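Mandelate racemase/muconate lactonizing enzyme family protein (PDB 3T9P) probably catalyses a metal-assisted reaction on a carboxylate substrate in the manner of the enolase superfamily, although its exact substrate is not established. Local coordinates at residues V36-V41 with T376-A381; V41-G46 with W112-K117; D86-R91 with R102-L107. One frame throughout, in Å; residues are numbered along the deposited sequence.

Contact 1. Residues V36-V41 with T376-A381; sequences VGFVRV and TWLDSA
An aromatic edge-to-face pair, Phe38 against Trp377, joins strand 37-43 of the four-stranded antiparallel sheet to the short helix 375-379 near the C terminus. The edge of Phe38 formed by CD2 and CE2 meets one face of the indole six-membered ring, with the planes at 83° and the centroids 5.1 Å apart. The approach is off-centre: the nearest atoms are Phe38 CD2 and Trp377 CZ3, at 3.5 Å. The indole is carried out from the helix toward the strand by a chi1 of -171°, which sets CG opposite the backbone N. Its far edge comes up to the residue just ahead of strand 37-43, where Trp377 CH2 lies 3.7 Å from Val36 O. Leu378 adds a methyl group beside the aromatic pair, its CD2 4.3 Å from Phe38 CD2. Such a closure is in keeping with the capping domain of the enolase superfamily, in which the end of the chain returns to the N-terminal region; here strand 382-387, which follows shortly after the helix, pairs with strand 25-32. Replacing Trp377 with an alanine would probably leave the Phe38 edge without its aromatic partner and open a gap beside Val36. On the strand side, Val36 CG1 lies 3.9 Å above the Phe38 ring plane, over one face but toward its rim.

Contact 2. Residues V41-G46 with W112-K117; sequences VTTDSG and WDMRGK
Apolar packing alone links the two segments, through Val41 and Thr43 on strand 37-43 and Met114 on helix 98-119. Val41 crosses the methionine at about a right angle and puts CG1 3.9 Å from Met114 CB, close to the helix backbone. Two residues further on, Thr43 turns its methyl group to the outer part of the same side chain: Thr43 CG2 lies 3.8 Å from Met114 CE and 4.0 Å from Met114 SD. Bends at chi2 (-77°) and chi3 (-67°) fold the end of the methionine, so that its sulfur and terminal methyl both lie against Thr43 CG2.

Hydrogen bonds hold the turn that follows the strand. Thr43 OG1, on the other branch from the packed methyl, accepts from Ser45 OG at 2.9 Å and, weakly, from Ser45 N. The type I turn from Thr43 to Gly46 is closed by Gly46 N to Thr43 O, 2.9 Å.

Charge appears on the helix side. Lys117 NZ forms a salt bridge with Asp113 OD2 (2.6 Å), one helical turn back, on the syn lone pair of that oxygen. Asp113 OD2 also binds Trp50 N of strand 48-52, and its OD1 binds Trp369 N, so this carboxylate has partners both on the sheet and in a distant loop.

A hairpin strand (37-43, paired with 48-52) that lays alternate side chains on a long helix is consistent with the alpha+beta capping domain of the mandelate racemase and muconate lactonizing enzyme family.

Contact 3. Residues D86-R91 with R102-L107; sequences DLIYER and RAMTGL
Ile88 and Met104 point at each other tip to tip between helix 82-91 and helix 98-119, while Leu107 comes in obliquely on another branch of the isoleucine. Ile88 is thus used like a fork. Its CG2 branch meets the end of the methionine, with Ile88 CG2 3.4 Å from Met104 CE, closer than carbon atoms usually pack. Met104 CE also lies 3.8 Å from Ile88 CB, against the root of the branch as well as its end. The longer arm brings Ile88 CD1 to Leu107 CD2 at 3.7 Å.

The methionine is extended through chi1 and chi2 and bends only at chi3 (-77°), which turns CE against the isoleucine. Leu107 lies three residues after Met104, and both side chains project toward helix 82-91. These two helices belong, with helix 58-73, to the helical layer of the N-terminal capping domain characteristic of the enolase superfamily. Leu85 of helix 82-91 touches both Met104 and Leu107, His72 of helix 58-73 packs on Ile88, and Leu107 reaches on to Ile25 and Leu28 of strand 25-32, joining the helix pair to the sheet.

Several neighbouring residues meet the second subunit: Glu90 forms a salt bridge with Arg176 of the second subunit, Tyr89 meets Trp237 of the second subunit edge-to-face, and from helix 98-119 Arg102 NH2 makes a hydrogen bond to Lys94 O of the second subunit.

How the contacts relate
After strand 25-32 the chain forms strand 37-43, which serves contact 1 at its start and contact 2 at its end, with Val41 common to both sets of residues. It then passes through 86-91 to helix 98-119, where contact 3 closes the shortest loop at 102-107. Further along the same helix, contact 2 closes a larger loop at 112-117, with contact 3 nested inside it. Contact 1 encloses both, closing only at 376-381 after the chain has built the barrel strands. Helix to helix, helix to sheet, and C-terminal helix to sheet are thereby tied; Val39 CB also packs on Gly106 O at 3.6 Å, between contacts 1 and 3.

Contact 1. Residues V36-V41 with T376-A381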
loop_
_atom_site.group_PDB
_atom_site.type_symbol
_atom_site.label_atom_id
_atom_site.label_comp_id
_atom_site.label_asym_id
_atom_site.label_seq_id
_atom_site.Cartn_x
_atom_site.Cartn_y
_atom_site.Cartn_z
ATOM N N VAL A 36 -9.194 -16.960 -3.880
ATOM C CA VAL A 36 -8.935 -16.648 -5.320
ATOM C C VAL A 36 -10.110 -15.927 -5.838
ATOM O O VAL A 36 -11.204 -16.232 -5.342
ATOM C CB VAL A 36 -8.740 -17.939 -6.218
ATOM C CG1 VAL A 36 -8.269 -17.460 -7.626
ATOM C CG2 VAL A 36 -7.689 -18.776 -5.700
ATOM N N GLY A 37 -9.949 -15.001 -6.805
ATOM C CA GLY A 37 -11.100 -14.221 -7.324
ATOM C C GLY A 37 -10.807 -14.160 -8.825
ATOM O O GLY A 37 -9.766 -13.579 -9.208
ATOM N N PHE A 38 -11.697 -14.687 -9.672
ATOM C CA PHE A 38 -11.629 -14.461 -11.111
ATOM C C PHE A 38 -12.500 -13.276 -11.578
ATOM O O PHE A 38 -13.513 -12.980 -10.987
ATOM C CB PHE A 38 -12.024 -15.725 -11.886
ATOM C CG PHE A 38 -11.111 -16.867 -11.625
ATOM C CD1 PHE A 38 -9.794 -16.853 -12.114
ATOM C CD2 PHE A 38 -11.532 -17.936 -10.853
ATOM C CE1 PHE A 38 -8.914 -17.948 -11.843
ATOM C CE2 PHE A 38 -10.695 -19.044 -10.603
ATOM C CZ PHE A 38 -9.377 -19.035 -11.069
ATOM N N VAL A 39 -12.066 -12.638 -12.657
ATOM C CA VAL A 39 -12.737 -11.488 -13.189
ATOM C C VAL A 39 -13.104 -11.824 -14.652
ATOM O O VAL A 39 -12.252 -12.310 -15.442
ATOM C CB VAL A 39 -11.807 -10.208 -13.174
ATOM C CG1 VAL A 39 -12.520 -9.000 -13.965
ATOM C CG2 VAL A 39 -11.497 -9.759 -11.662
ATOM N N ARG A 40 -14.345 -11.562 -14.998
ATOM C CA ARG A 40 -14.821 -11.605 -16.364
ATOM C C ARG A 40 -15.201 -10.194 -16.834
ATOM O O ARG A 40 -15.990 -9.531 -16.245
ATOM C CB ARG A 40 -15.971 -12.608 -16.595
ATOM C CG ARG A 40 -16.431 -12.629 -18.022
ATOM C CD ARG A 40 -17.438 -13.715 -18.387
ATOM N NE ARG A 40 -18.667 -13.600 -17.651
ATOM C CZ ARG A 40 -19.494 -14.588 -17.414
ATOM N NH1 ARG A 40 -19.266 -15.780 -17.921
ATOM N NH2 ARG A 40 -20.534 -14.390 -16.679
ATOM N N VAL A 41 -14.615 -9.801 -17.929
ATOM C CA VAL A 41 -14.849 -8.532 -18.581
ATOM C C VAL A 41 -15.662 -8.773 -19.858
ATOM O O VAL A 41 -15.420 -9.696 -20.570
ATOM C CB VAL A 41 -13.565 -7.773 -18.948
ATOM C CG1 VAL A 41 -12.782 -8.496 -19.964
ATOM C CG2 VAL A 41 -13.838 -6.347 -19.393
ATOM N N THR A 376 -17.443 -25.539 -12.714
ATOM C CA THR A 376 -17.761 -26.060 -11.368
ATOM C C THR A 376 -17.319 -25.098 -10.241
ATOM O O THR A 376 -18.005 -24.814 -9.219
ATOM C CB THR A 376 -17.084 -27.441 -11.125
ATOM O OG1 THR A 376 -17.418 -28.353 -12.224
ATOM C CG2 THR A 376 -17.440 -28.129 -9.705
ATOM N N TRP A 377 -16.105 -24.615 -10.398
ATOM C CA TRP A 377 -15.621 -23.674 -9.338
ATOM C C TRP A 377 -16.424 -22.341 -9.366
ATOM O O TRP A 377 -16.869 -21.846 -8.352
ATOM C CB TRP A 377 -14.137 -23.467 -9.645
ATOM C CG TRP A 377 -13.454 -22.676 -8.485
ATOM C CD1 TRP A 377 -12.773 -23.191 -7.426
ATOM C CD2 TRP A 377 -13.504 -21.246 -8.300
ATOM N NE1 TRP A 377 -12.380 -22.146 -6.561
ATOM C CE2 TRP A 377 -12.822 -20.952 -7.087
ATOM C CE3 TRP A 377 -14.072 -20.188 -9.026
ATOM C CZ2 TRP A 377 -12.664 -19.708 -6.638
ATOM C CZ3 TRP A 377 -13.917 -18.861 -8.507
ATOM C CH2 TRP A 377 -13.207 -18.670 -7.332
ATOM N N LEU A 378 -16.686 -21.821 -10.562
ATOM C CA LEU A 378 -17.456 -20.619 -10.706
ATOM C C LEU A 378 -18.807 -20.728 -10.146
ATOM O O LEU A 378 -19.379 -19.708 -9.688
ATOM C CB LEU A 378 -17.584 -20.217 -12.202
ATOM C CG LEU A 378 -16.234 -19.922 -12.894
ATOM C CD1 LEU A 378 -16.336 -19.724 -14.416
ATOM C CD2 LEU A 378 -15.546 -18.679 -12.233
ATOM N N ASP A 379 -19.390 -21.930 -10.246
ATOM C CA ASP A 379 -20.785 -22.132 -9.863
ATOM C C ASP A 379 -20.962 -21.897 -8.373
ATOM O O ASP A 379 -22.027 -21.475 -7.954
ATOM C CB ASP A 379 -21.298 -23.568 -10.258
ATOM C CG ASP A 379 -22.748 -23.834 -9.806
ATOM O OD1 ASP A 379 -23.670 -23.163 -10.325
ATOM O OD2 ASP A 379 -22.957 -24.719 -8.955
ATOM N N SER A 380 -20.019 -22.224 -7.535
ATOM C CA SER A 380 -20.330 -22.016 -6.156
ATOM C C SER A 380 -19.499 -20.861 -5.568
ATOM O O SER A 380 -19.408 -20.730 -4.330
ATOM C CB SER A 380 -20.074 -23.295 -5.320
ATOM O OG SER A 380 -18.751 -23.694 -5.507
ATOM N N ALA A 381 -18.900 -20.057 -6.450
ATOM C CA ALA A 381 -18.123 -18.861 -6.010
ATOM C C ALA A 381 -19.064 -17.710 -5.646
ATOM O O ALA A 381 -20.252 -17.745 -6.039
ATOM C CB ALA A 381 -17.102 -18.477 -7.100
#

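Contact 2. Residues V41-G46 with W112-K117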
loop_
_atom_site.group_PDB
_atom_site.type_symbol
_atom_site.label_atom_id
_atom_site.label_comp_id
_atom_site.label_asym_id
_atom_site.label_seq_id
_atom_site.Cartn_x
_atom_site.Cartn_y
_atom_site.Cartn_z
ATOM N N VAL A 41 -14.615 -9.801 -17.929
ATOM C CA VAL A 41 -14.849 -8.532 -18.581
ATOM C C VAL A 41 -15.662 -8.773 -19.858
ATOM O O VAL A 41 -15.420 -9.696 -20.570
ATOM C CB VAL A 41 -13.565 -7.773 -18.948
ATOM C CG1 VAL A 41 -12.782 -8.496 -19.964
ATOM C CG2 VAL A 41 -13.838 -6.347 -19.393
ATOM N N THR A 42 -16.655 -7.930 -20.068
ATOM C CA THR A 42 -17.447 -7.873 -21.294
ATOM C C THR A 42 -17.427 -6.490 -21.947
ATOM O O THR A 42 -17.668 -5.527 -21.293
ATOM C CB THR A 42 -18.899 -8.287 -21.033
ATOM O OG1 THR A 42 -18.945 -9.514 -20.351
ATOM C CG2 THR A 42 -19.671 -8.414 -22.329
ATOM N N THR A 43 -17.115 -6.419 -23.231
ATOM C CA THR A 43 -17.088 -5.166 -23.963
ATOM C C THR A 43 -18.471 -4.833 -24.510
ATOM O O THR A 43 -19.326 -5.652 -24.476
ATOM C CB THR A 43 -16.088 -5.129 -25.142
ATOM O OG1 THR A 43 -16.562 -5.968 -26.189
ATOM C CG2 THR A 43 -14.713 -5.556 -24.703
ATOM N N ASP A 44 -18.620 -3.636 -25.056
ATOM C CA ASP A 44 -19.860 -3.196 -25.690
ATOM C C ASP A 44 -20.189 -4.074 -26.897
ATOM O O ASP A 44 -21.301 -4.197 -27.238
ATOM C CB ASP A 44 -19.949 -1.709 -26.006
ATOM C CG ASP A 44 -18.767 -1.167 -26.736
ATOM O OD1 ASP A 44 -17.889 -1.871 -27.205
ATOM O OD2 ASP A 44 -18.696 0.030 -26.809
ATOM N N SER A 45 -19.182 -4.643 -27.528
ATOM C CA SER A 45 -19.354 -5.580 -28.618
ATOM C C SER A 45 -19.796 -6.983 -28.178
ATOM O O SER A 45 -19.962 -7.826 -29.006
ATOM C CB SER A 45 -18.055 -5.701 -29.420
ATOM O OG SER A 45 -17.245 -6.734 -28.926
ATOM N N GLY A 46 -19.902 -7.228 -26.883
ATOM C CA GLY A 46 -19.987 -8.575 -26.315
ATOM C C GLY A 46 -18.707 -9.430 -26.203
ATOM O O GLY A 46 -18.783 -10.564 -25.702
ATOM N N TRP A 112 -6.224 -8.359 -21.123
ATOM C CA TRP A 112 -5.274 -9.054 -22.043
ATOM C C TRP A 112 -5.931 -10.310 -22.629
ATOM O O TRP A 112 -5.720 -10.620 -23.783
ATOM C CB TRP A 112 -3.940 -9.409 -21.303
ATOM C CG TRP A 112 -3.120 -8.155 -21.015
ATOM C CD1 TRP A 112 -2.879 -7.546 -19.773
ATOM C CD2 TRP A 112 -2.429 -7.399 -21.982
ATOM N NE1 TRP A 112 -2.055 -6.467 -19.936
ATOM C CE2 TRP A 112 -1.798 -6.316 -21.295
ATOM C CE3 TRP A 112 -2.278 -7.521 -23.395
ATOM C CZ2 TRP A 112 -1.032 -5.353 -21.977
ATOM C CZ3 TRP A 112 -1.552 -6.517 -24.087
ATOM C CH2 TRP A 112 -0.935 -5.453 -23.370
ATOM N N ASP A 113 -6.618 -11.080 -21.809
ATOM C CA ASP A 113 -7.241 -12.333 -22.284
ATOM C C ASP A 113 -8.326 -11.984 -23.312
ATOM O O ASP A 113 -8.445 -12.640 -24.323
ATOM C CB ASP A 113 -7.921 -13.074 -21.106
ATOM C CG ASP A 113 -8.418 -14.533 -21.517
ATOM O OD1 ASP A 113 -7.550 -15.340 -22.001
ATOM O OD2 ASP A 113 -9.687 -14.812 -21.339
ATOM N N MET A 114 -9.079 -10.946 -23.038
ATOM C CA MET A 114 -10.100 -10.441 -23.969
ATOM C C MET A 114 -9.494 -10.112 -25.318
ATOM O O MET A 114 -9.967 -10.636 -26.366
ATOM C CB MET A 114 -10.907 -9.255 -23.347
ATOM C CG MET A 114 -12.145 -8.775 -24.232
ATOM S SD MET A 114 -11.568 -7.765 -25.644
ATOM C CE MET A 114 -10.942 -6.318 -24.757
ATOM N N ARG A 115 -8.456 -9.262 -25.337
ATOM C CA ARG A 115 -7.798 -8.870 -26.587
ATOM C C ARG A 115 -7.149 -10.065 -27.272
ATOM O O ARG A 115 -7.255 -10.214 -28.460
ATOM C CB ARG A 115 -6.733 -7.792 -26.310
ATOM C CG ARG A 115 -6.062 -7.287 -27.570
ATOM C CD ARG A 115 -5.188 -6.109 -27.231
ATOM N NE ARG A 115 -4.374 -5.863 -28.401
ATOM C CZ ARG A 115 -3.250 -5.169 -28.406
ATOM N NH1 ARG A 115 -2.752 -4.660 -27.276
ATOM N NH2 ARG A 115 -2.589 -5.038 -29.545
ATOM N N GLY A 116 -6.585 -10.981 -26.513
ATOM C CA GLY A 116 -6.004 -12.204 -27.067
ATOM C C GLY A 116 -7.023 -13.075 -27.821
ATOM O O GLY A 116 -6.753 -13.476 -28.988
ATOM N N LYS A 117 -8.189 -13.316 -27.206
ATOM C CA LYS A 117 -9.314 -14.048 -27.864
ATOM C C LYS A 117 -9.897 -13.317 -29.051
ATOM O O LYS A 117 -10.269 -13.923 -30.043
ATOM C CB LYS A 117 -10.382 -14.330 -26.817
ATOM C CG LYS A 117 -9.847 -15.501 -25.898
ATOM C CD LYS A 117 -10.691 -15.527 -24.563
ATOM C CE LYS A 117 -10.336 -16.764 -23.759
ATOM N NZ LYS A 117 -10.951 -16.803 -22.437
#

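Contact 3. Residues D86-R91 with R102-L107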
loop_
_atom_site.group_PDB
_atom_site.type_symbol
_atom_site.label_atom_id
_atom_site.label_comp_id
_atom_site.label_asym_id
_atom_site.label_seq_id
_atom_site.Cartn_x
_atom_site.Cartn_y
_atom_site.Cartn_z
ATOM N N ASP A 86 -3.354 4.025 -14.826
ATOM C CA ASP A 86 -2.814 5.299 -14.213
ATOM C C ASP A 86 -3.928 6.203 -13.698
ATOM O O ASP A 86 -3.811 6.673 -12.590
ATOM C CB ASP A 86 -1.909 6.123 -15.132
ATOM C CG ASP A 86 -0.679 5.342 -15.606
ATOM O OD1 ASP A 86 -0.028 4.729 -14.749
ATOM O OD2 ASP A 86 -0.334 5.361 -16.805
ATOM N N LEU A 87 -5.006 6.406 -14.470
ATOM C CA LEU A 87 -6.159 7.177 -14.043
ATOM C C LEU A 87 -6.831 6.591 -12.842
ATOM O O LEU A 87 -7.268 7.342 -11.930
ATOM C CB LEU A 87 -7.207 7.376 -15.142
ATOM C CG LEU A 87 -6.650 8.336 -16.231
ATOM C CD1 LEU A 87 -7.538 8.261 -17.467
ATOM C CD2 LEU A 87 -6.659 9.801 -15.788
ATOM N N ILE A 88 -6.938 5.276 -12.811
ATOM C CA ILE A 88 -7.517 4.642 -11.607
ATOM C C ILE A 88 -6.729 5.059 -10.357
ATOM O O ILE A 88 -7.284 5.484 -9.340
ATOM C CB ILE A 88 -7.523 3.112 -11.774
ATOM C CG1 ILE A 88 -8.700 2.811 -12.770
ATOM C CG2 ILE A 88 -7.680 2.402 -10.347
ATOM C CD1 ILE A 88 -8.539 1.388 -13.407
ATOM N N TYR A 89 -5.411 4.906 -10.425
ATOM C CA TYR A 89 -4.567 5.260 -9.227
ATOM C C TYR A 89 -4.698 6.747 -8.875
ATOM O O TYR A 89 -4.952 7.092 -7.702
ATOM C CB TYR A 89 -3.113 4.817 -9.437
ATOM C CG TYR A 89 -2.170 5.270 -8.335
ATOM C CD1 TYR A 89 -2.294 4.820 -6.993
ATOM C CD2 TYR A 89 -1.122 6.136 -8.650
ATOM C CE1 TYR A 89 -1.418 5.327 -5.964
ATOM C CE2 TYR A 89 -0.226 6.574 -7.647
ATOM C CZ TYR A 89 -0.384 6.179 -6.324
ATOM O OH TYR A 89 0.547 6.624 -5.377
ATOM N N GLU A 90 -4.699 7.623 -9.891
ATOM C CA GLU A 90 -4.967 9.058 -9.640
ATOM C C GLU A 90 -6.269 9.359 -9.007
ATOM O O GLU A 90 -6.265 10.186 -8.095
ATOM C CB GLU A 90 -4.817 9.916 -10.938
ATOM C CG GLU A 90 -3.432 9.722 -11.515
ATOM C CD GLU A 90 -3.382 10.211 -12.957
ATOM O OE1 GLU A 90 -4.430 10.131 -13.678
ATOM O OE2 GLU A 90 -2.319 10.658 -13.345
ATOM N N ARG A 91 -7.381 8.698 -9.404
ATOM C CA ARG A 91 -8.639 8.899 -8.682
ATOM C C ARG A 91 -8.592 8.280 -7.301
ATOM O O ARG A 91 -9.321 8.725 -6.403
ATOM C CB ARG A 91 -9.877 8.372 -9.467
ATOM C CG ARG A 91 -9.888 8.878 -10.965
ATOM C CD ARG A 91 -10.453 10.298 -11.080
ATOM N NE ARG A 91 -9.462 11.334 -10.780
ATOM C CZ ARG A 91 -8.503 11.785 -11.598
ATOM N NH1 ARG A 91 -8.342 11.299 -12.826
ATOM N NH2 ARG A 91 -7.656 12.718 -11.145
ATOM N N ARG A 102 -3.727 -5.442 -6.040
ATOM C CA ARG A 102 -4.196 -6.805 -6.040
ATOM C C ARG A 102 -5.507 -6.818 -6.837
ATOM O O ARG A 102 -5.712 -7.679 -7.649
ATOM C CB ARG A 102 -4.488 -7.246 -4.596
ATOM C CG ARG A 102 -3.298 -7.716 -3.745
ATOM C CD ARG A 102 -3.670 -8.049 -2.328
ATOM N NE ARG A 102 -2.521 -8.380 -1.520
ATOM C CZ ARG A 102 -2.139 -9.600 -1.175
ATOM N NH1 ARG A 102 -2.878 -10.649 -1.460
ATOM N NH2 ARG A 102 -1.023 -9.745 -0.509
ATOM N N ALA A 103 -6.339 -5.822 -6.620
ATOM C CA ALA A 103 -7.589 -5.701 -7.339
ATOM C C ALA A 103 -7.442 -5.319 -8.840
ATOM O O ALA A 103 -8.053 -5.910 -9.705
ATOM C CB ALA A 103 -8.522 -4.794 -6.628
ATOM N N MET A 104 -6.569 -4.353 -9.060
ATOM C CA MET A 104 -6.228 -3.840 -10.450
ATOM C C MET A 104 -5.776 -4.964 -11.361
ATOM O O MET A 104 -6.067 -4.952 -12.550
ATOM C CB MET A 104 -5.152 -2.747 -10.348
ATOM C CG MET A 104 -4.739 -2.163 -11.704
ATOM S SD MET A 104 -3.626 -0.702 -11.424
ATOM C CE MET A 104 -4.942 0.436 -10.956
ATOM N N THR A 105 -5.046 -5.923 -10.816
ATOM C CA THR A 105 -4.581 -7.067 -11.587
ATOM C C THR A 105 -5.763 -7.775 -12.280
ATOM O O THR A 105 -5.568 -8.267 -13.377
ATOM C CB THR A 105 -3.819 -8.079 -10.684
ATOM O OG1 THR A 105 -2.673 -7.407 -10.151
ATOM C CG2 THR A 105 -3.453 -9.355 -11.381
ATOM N N GLY A 106 -6.906 -7.869 -11.613
ATOM C CA GLY A 106 -8.065 -8.611 -12.143
ATOM C C GLY A 106 -8.571 -7.888 -13.411
ATOM O O GLY A 106 -8.895 -8.532 -14.441
ATOM N N LEU A 107 -8.603 -6.563 -13.356
ATOM C CA LEU A 107 -8.920 -5.758 -14.572
ATOM C C LEU A 107 -7.877 -5.937 -15.711
ATOM O O LEU A 107 -8.221 -6.237 -16.850
ATOM C CB LEU A 107 -9.070 -4.245 -14.263
ATOM C CG LEU A 107 -9.359 -3.279 -15.500
ATOM C CD1 LEU A 107 -10.814 -3.437 -16.075
ATOM C CD2 LEU A 107 -9.336 -1.872 -14.973
#